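Local coordinates for protein aspartate-semialdehyde dehydrogenase 2 (Vibrio cholerae, PDB 2R00) that catalyses the NADPH-dependent reductive dephosphorylation of L-aspartyl-4-phosphate to L-aspartate-semialdehyde, an early step toward lysine, methionine and threonine, at residues H98-Y103 against E213-W218; I126-P129 against T133-M136. All coordinates share one frame; numbering follows the deposited sequence.

Interaction 1: residues H98-Y103 against E213-W218; sequences HFRYDY and EMKMVW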
loop_
_atom_site.group_PDB
_atom_site.type_symbol
_atom_site.label_atom_id
_atom_site.label_comp_id
_atom_site.label_asym_id
_atom_site.label_seq_id
_atom_site.Cartn_x
_atom_site.Cartn_y
_atom_site.Cartn_z
ATOM N N HIS A 98 -11.624 -13.806 19.676
ATOM C CA HIS A 98 -12.676 -14.785 20.021
ATOM C C HIS A 98 -14.099 -14.227 20.113
ATOM O O HIS A 98 -15.010 -14.789 19.493
ATOM C CB HIS A 98 -12.351 -15.651 21.255
ATOM C CG HIS A 98 -13.380 -16.717 21.494
ATOM N ND1 HIS A 98 -13.491 -17.835 20.692
ATOM C CD2 HIS A 98 -14.378 -16.808 22.403
ATOM C CE1 HIS A 98 -14.521 -18.562 21.091
ATOM N NE2 HIS A 98 -15.072 -17.964 22.134
ATOM N N PHE A 99 -14.297 -13.136 20.858
ATOM C CA PHE A 99 -15.661 -12.595 21.083
ATOM C C PHE A 99 -16.055 -11.401 20.222
ATOM O O PHE A 99 -17.142 -10.842 20.394
ATOM C CB PHE A 99 -15.867 -12.210 22.548
ATOM C CG PHE A 99 -15.799 -13.358 23.492
ATOM C CD1 PHE A 99 -16.866 -14.232 23.621
ATOM C CD2 PHE A 99 -14.668 -13.554 24.280
ATOM C CE1 PHE A 99 -16.799 -15.311 24.504
ATOM C CE2 PHE A 99 -14.597 -14.616 25.174
ATOM C CZ PHE A 99 -15.658 -15.500 25.285
ATOM N N ARG A 100 -15.190 -11.010 19.290
ATOM C CA ARG A 100 -15.430 -9.787 18.501
ATOM C C ARG A 100 -16.699 -9.839 17.646
ATOM O O ARG A 100 -17.275 -8.805 17.360
ATOM C CB ARG A 100 -14.235 -9.463 17.594
ATOM C CG ARG A 100 -12.929 -9.164 18.316
ATOM C CD ARG A 100 -11.847 -8.729 17.346
ATOM N NE ARG A 100 -10.590 -8.518 18.062
ATOM C CZ ARG A 100 -9.384 -8.804 17.583
ATOM N NH1 ARG A 100 -9.251 -9.316 16.368
ATOM N NH2 ARG A 100 -8.310 -8.581 18.330
ATOM N N TYR A 101 -17.114 -11.035 17.231
ATOM C CA TYR A 101 -18.189 -11.192 16.216
ATOM C C TYR A 101 -19.493 -11.681 16.843
ATOM O O TYR A 101 -20.496 -11.839 16.150
ATOM C CB TYR A 101 -17.710 -12.093 15.034
ATOM C CG TYR A 101 -16.300 -11.717 14.645
ATOM C CD1 TYR A 101 -15.205 -12.429 15.141
ATOM C CD2 TYR A 101 -16.054 -10.586 13.858
ATOM C CE1 TYR A 101 -13.902 -12.041 14.836
ATOM C CE2 TYR A 101 -14.749 -10.192 13.553
ATOM C CZ TYR A 101 -13.685 -10.918 14.053
ATOM O OH TYR A 101 -12.400 -10.528 13.760
ATOM N N ASP A 102 -19.471 -11.899 18.158
ATOM C CA ASP A 102 -20.663 -12.303 18.904
ATOM C C ASP A 102 -21.695 -11.179 18.910
ATOM O O ASP A 102 -21.405 -10.061 19.338
ATOM C CB ASP A 102 -20.311 -12.731 20.338
ATOM C CG ASP A 102 -19.590 -14.074 20.388
ATOM O OD1 ASP A 102 -18.388 -14.095 20.083
ATOM O OD2 ASP A 102 -20.224 -15.107 20.713
ATOM N N TYR A 103 -22.893 -11.497 18.426
ATOM C CA TYR A 103 -23.970 -10.526 18.264
ATOM C C TYR A 103 -24.252 -9.731 19.539
ATOM O O TYR A 103 -24.489 -8.526 19.486
ATOM C CB TYR A 103 -25.239 -11.245 17.808
ATOM C CG TYR A 103 -26.456 -10.356 17.632
ATOM C CD1 TYR A 103 -26.524 -9.441 16.594
ATOM C CD2 TYR A 103 -27.547 -10.461 18.500
ATOM C CE1 TYR A 103 -27.642 -8.635 16.420
ATOM C CE2 TYR A 103 -28.674 -9.660 18.334
ATOM C CZ TYR A 103 -28.708 -8.752 17.290
ATOM O OH TYR A 103 -29.816 -7.952 17.114
ATOM N N GLU A 213 -9.296 -10.650 6.014
ATOM C CA GLU A 213 -9.881 -9.498 5.322
ATOM C C GLU A 213 -11.363 -9.381 5.643
ATOM O O GLU A 213 -11.832 -8.304 5.964
ATOM C CB GLU A 213 -9.634 -9.545 3.808
ATOM C CG GLU A 213 -8.160 -9.299 3.422
ATOM C CD GLU A 213 -7.786 -9.748 2.004
ATOM O OE1 GLU A 213 -8.625 -10.325 1.275
ATOM O OE2 GLU A 213 -6.630 -9.496 1.614
ATOM N N MET A 214 -12.097 -10.492 5.566
ATOM C CA MET A 214 -13.523 -10.489 5.908
ATOM C C MET A 214 -13.738 -10.072 7.359
ATOM O O MET A 214 -14.713 -9.395 7.682
ATOM C CB MET A 214 -14.154 -11.864 5.643
ATOM C CG MET A 214 -14.429 -12.154 4.163
ATOM S SD MET A 214 -15.127 -10.774 3.214
ATOM C CE MET A 214 -16.651 -10.331 4.082
ATOM N N LYS A 215 -12.825 -10.474 8.236
ATOM C CA LYS A 215 -12.944 -10.118 9.650
ATOM C C LYS A 215 -12.875 -8.616 9.861
ATOM O O LYS A 215 -13.598 -8.077 10.692
ATOM C CB LYS A 215 -11.903 -10.850 10.494
ATOM C CG LYS A 215 -12.343 -12.258 10.875
ATOM C CD LYS A 215 -11.195 -13.181 11.232
ATOM C CE LYS A 215 -10.014 -12.451 11.842
ATOM N NZ LYS A 215 -10.239 -12.038 13.245
ATOM N N MET A 216 -12.039 -7.941 9.069
ATOM C CA MET A 216 -11.947 -6.486 9.088
ATOM C C MET A 216 -13.251 -5.826 8.635
ATOM O O MET A 216 -13.701 -4.848 9.234
ATOM C CB MET A 216 -10.769 -6.029 8.229
ATOM C CG MET A 216 -10.457 -4.548 8.305
ATOM S SD MET A 216 -8.729 -4.153 7.871
ATOM C CE MET A 216 -8.619 -2.571 8.695
ATOM N N VAL A 217 -13.869 -6.377 7.592
ATOM C CA VAL A 217 -15.169 -5.909 7.142
ATOM C C VAL A 217 -16.169 -5.962 8.284
ATOM O O VAL A 217 -16.842 -4.986 8.568
ATOM C CB VAL A 217 -15.715 -6.777 5.979
ATOM C CG1 VAL A 217 -17.125 -6.329 5.604
ATOM C CG2 VAL A 217 -14.789 -6.723 4.766
ATOM N N TRP A 218 -16.248 -7.118 8.937
ATOM C CA TRP A 218 -17.245 -7.358 9.971
ATOM C C TRP A 218 -16.998 -6.503 11.210
ATOM O O TRP A 218 -17.949 -5.963 11.790
ATOM C CB TRP A 218 -17.302 -8.850 10.327
ATOM C CG TRP A 218 -17.699 -9.724 9.158
ATOM C CD1 TRP A 218 -18.571 -9.399 8.140
ATOM C CD2 TRP A 218 -17.265 -11.066 8.899
ATOM N NE1 TRP A 218 -18.682 -10.455 7.257
ATOM C CE2 TRP A 218 -17.906 -11.493 7.706
ATOM C CE3 TRP A 218 -16.404 -11.956 9.562
ATOM C CZ2 TRP A 218 -17.700 -12.760 7.156
ATOM C CZ3 TRP A 218 -16.196 -13.227 9.005
ATOM C CH2 TRP A 218 -16.839 -13.609 7.814
#
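Tyr101 and Lys215 carry the polar part of this contact. The ammonium group of Lys215 donates a hydrogen bond to the phenol, with NZ 2.7 Å from Tyr101 OH. The lysine chain is bent in its last two torsions, the third nearly eclipsed (chi3 30°). It curls round the phenol oxygen and brings NZ to it from beyond the ring, a little out of its plane. Tyr101 OH also has a weak hydrogen bond to Glu219, one residue beyond 213-218.

Apolar packing runs along the same ring. Lys215 CG lies 3.7 Å from Tyr101 CZ, and the two side chains cross at about a right angle. Farther back on the ring, Tyr101 CD2 meets Trp218 CB at 4.1 Å.

Two positive groups, of Arg100 and Lys215, come near each other. NZ of Lys215 sits at the guanidinium edge, near its plane, 4.3 Å from Arg100 NH1. Both residues are predicted to bind phosphate, so their positive ends probably gather round the anion. Arg100 NE is hydrogen-bonded to Asn128 O.

The contact joins the type I turn 99-102 of the nucleotide-binding domain to helix 211-223 of the dimerisation domain. Phe99 packs on helix 75-87 and strand 125-127. Val217 of helix 211-223 lies against strand 230-238 and Ile301 of the second subunit.

Interaction 2: residues I126-P129 against T133-M136; sequences IANP and TIQM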
loop_
_atom_site.group_PDB
_atom_site.type_symbol
_atom_site.label_atom_id
_atom_site.label_comp_id
_atom_site.label_asym_id
_atom_site.label_seq_id
_atom_site.Cartn_x
_atom_site.Cartn_y
_atom_site.Cartn_z
ATOM N N ILE A 126 -16.635 -7.267 26.998
ATOM C CA ILE A 126 -16.481 -6.267 25.938
ATOM C C ILE A 126 -15.265 -6.708 25.106
ATOM O O ILE A 126 -14.246 -7.077 25.661
ATOM C CB ILE A 126 -16.181 -4.845 26.516
ATOM C CG1 ILE A 126 -17.252 -4.420 27.531
ATOM C CG2 ILE A 126 -16.073 -3.820 25.392
ATOM C CD1 ILE A 126 -16.820 -3.271 28.463
ATOM N N ALA A 127 -15.381 -6.671 23.785
ATOM C CA ALA A 127 -14.306 -7.139 22.898
ATOM C C ALA A 127 -13.461 -5.961 22.434
ATOM O O ALA A 127 -14.007 -4.920 22.061
ATOM C CB ALA A 127 -14.902 -7.866 21.708
ATOM N N ASN A 128 -12.137 -6.131 22.481
ATOM C CA ASN A 128 -11.168 -5.145 21.995
ATOM C C ASN A 128 -10.932 -5.488 20.531
ATOM O O ASN A 128 -10.664 -6.650 20.231
ATOM C CB ASN A 128 -9.849 -5.288 22.785
ATOM C CG ASN A 128 -8.973 -4.020 22.772
ATOM O OD1 ASN A 128 -7.756 -4.085 22.522
ATOM N ND2 ASN A 128 -9.569 -2.887 23.093
ATOM N N PRO A 129 -11.069 -4.507 19.610
ATOM C CA PRO A 129 -10.855 -4.836 18.201
ATOM C C PRO A 129 -9.386 -5.026 17.814
ATOM O O PRO A 129 -8.477 -4.776 18.612
ATOM C CB PRO A 129 -11.454 -3.627 17.442
ATOM C CG PRO A 129 -12.196 -2.821 18.461
ATOM C CD PRO A 129 -11.461 -3.099 19.770
ATOM N N THR A 133 -8.085 -2.320 12.797
ATOM C CA THR A 133 -9.433 -1.746 12.805
ATOM C C THR A 133 -9.503 -0.523 13.723
ATOM O O THR A 133 -10.129 0.475 13.378
ATOM C CB THR A 133 -10.482 -2.777 13.271
ATOM O OG1 THR A 133 -10.321 -3.989 12.529
ATOM C CG2 THR A 133 -11.895 -2.234 13.071
ATOM N N ILE A 134 -8.871 -0.613 14.890
ATOM C CA ILE A 134 -8.750 0.537 15.796
ATOM C C ILE A 134 -8.139 1.748 15.066
ATOM O O ILE A 134 -8.754 2.815 15.005
ATOM C CB ILE A 134 -7.918 0.194 17.052
ATOM C CG1 ILE A 134 -8.598 -0.917 17.865
ATOM C CG2 ILE A 134 -7.698 1.460 17.923
ATOM C CD1 ILE A 134 -7.720 -1.504 18.978
ATOM N N GLN A 135 -6.954 1.558 14.496
ATOM C CA GLN A 135 -6.227 2.602 13.755
ATOM C C GLN A 135 -7.127 3.294 12.733
ATOM O O GLN A 135 -7.236 4.523 12.714
ATOM C CB GLN A 135 -5.081 1.970 12.964
ATOM C CG GLN A 135 -3.712 1.903 13.613
ATOM C CD GLN A 135 -2.728 1.097 12.763
ATOM O OE1 GLN A 135 -2.280 0.027 13.185
ATOM N NE2 GLN A 135 -2.408 1.589 11.549
ATOM N N MET A 136 -7.758 2.489 11.875
ATOM C CA MET A 136 -8.555 3.002 10.765
ATOM C C MET A 136 -9.794 3.757 11.249
ATOM O O MET A 136 -10.129 4.826 10.727
ATOM C CB MET A 136 -8.958 1.860 9.810
ATOM C CG MET A 136 -9.753 2.332 8.585
ATOM S SD MET A 136 -10.190 1.033 7.411
ATOM C CE MET A 136 -11.443 0.115 8.298
#
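Pro129 and Ile134 bring the two segments together, with their CA atoms 6.3 Å apart. Residues 126-127 end strand 125-127, an outermost strand of the seven-stranded sheet in the Rossmann-type nucleotide-binding domain. The chain leaves the sheet through Asn128 and Pro129, whose backbone is extended. It then enters helix 131-147, which contains 133-136. This is a strand-loop-helix connection, and Cys131, the residue that forms the acyl-thioester intermediate, lies in the first turn of the helix.

The side-chain contact is apolar. The pyrrolidine ring of Pro129 meets the longer branch of Ile134 at about a right angle. Pro129 CB is 4.0 Å from Ile134 CG1, and CG and CD of the proline lie almost as near to the same carbon. CG1 of Ile134 stands beside its own backbone N (chi1 -62°). From there the chain runs on extended (chi2 169°), which carries the terminal methyl CD1 to the proline. Thr133 adds a looser touch, with CB 4.4 Å from Pro129 CB.

All four touching residues are buried. Helix 211-223 covers Pro129 through Glu219 and Ile223, and Thr133 also rests on Ile223. Asn323 of helix 316-335 touches both Pro129 and Ile134. The polar ends on the helix are bonded to residues outside the two segments. Thr133 OG1 is hydrogen-bonded to Glu219, and Gln135 OE1 to ND1 of His244, the predicted proton acceptor. Gln135 may therefore help to hold that imidazole in place.

The closest approach between the segments involves the proline carbonyl: Ile134 CD1 lies 3.4 Å from Pro129 O.

The centres of interactions 1 and 2 are 10 Å apart, and Arg100 joins them directly. Its NE lies 2.9 Å from Asn128 O, a probable hydrogen bond that ties the arginine to the loop leading to Cys131. Packing supports this link, with Arg100 CA 3.8 Å from Ala127 CB. A second touch runs between the two helices, where Met216 CE is 3.9 Å from Met136 CE. Glu219 is shared as well, since its carboxylate reaches residues of both contacts. With Arg100 about 8 Å from Cys131, side chain to side chain, the predicted phosphate site and the nucleophile are consistent with one substrate pocket.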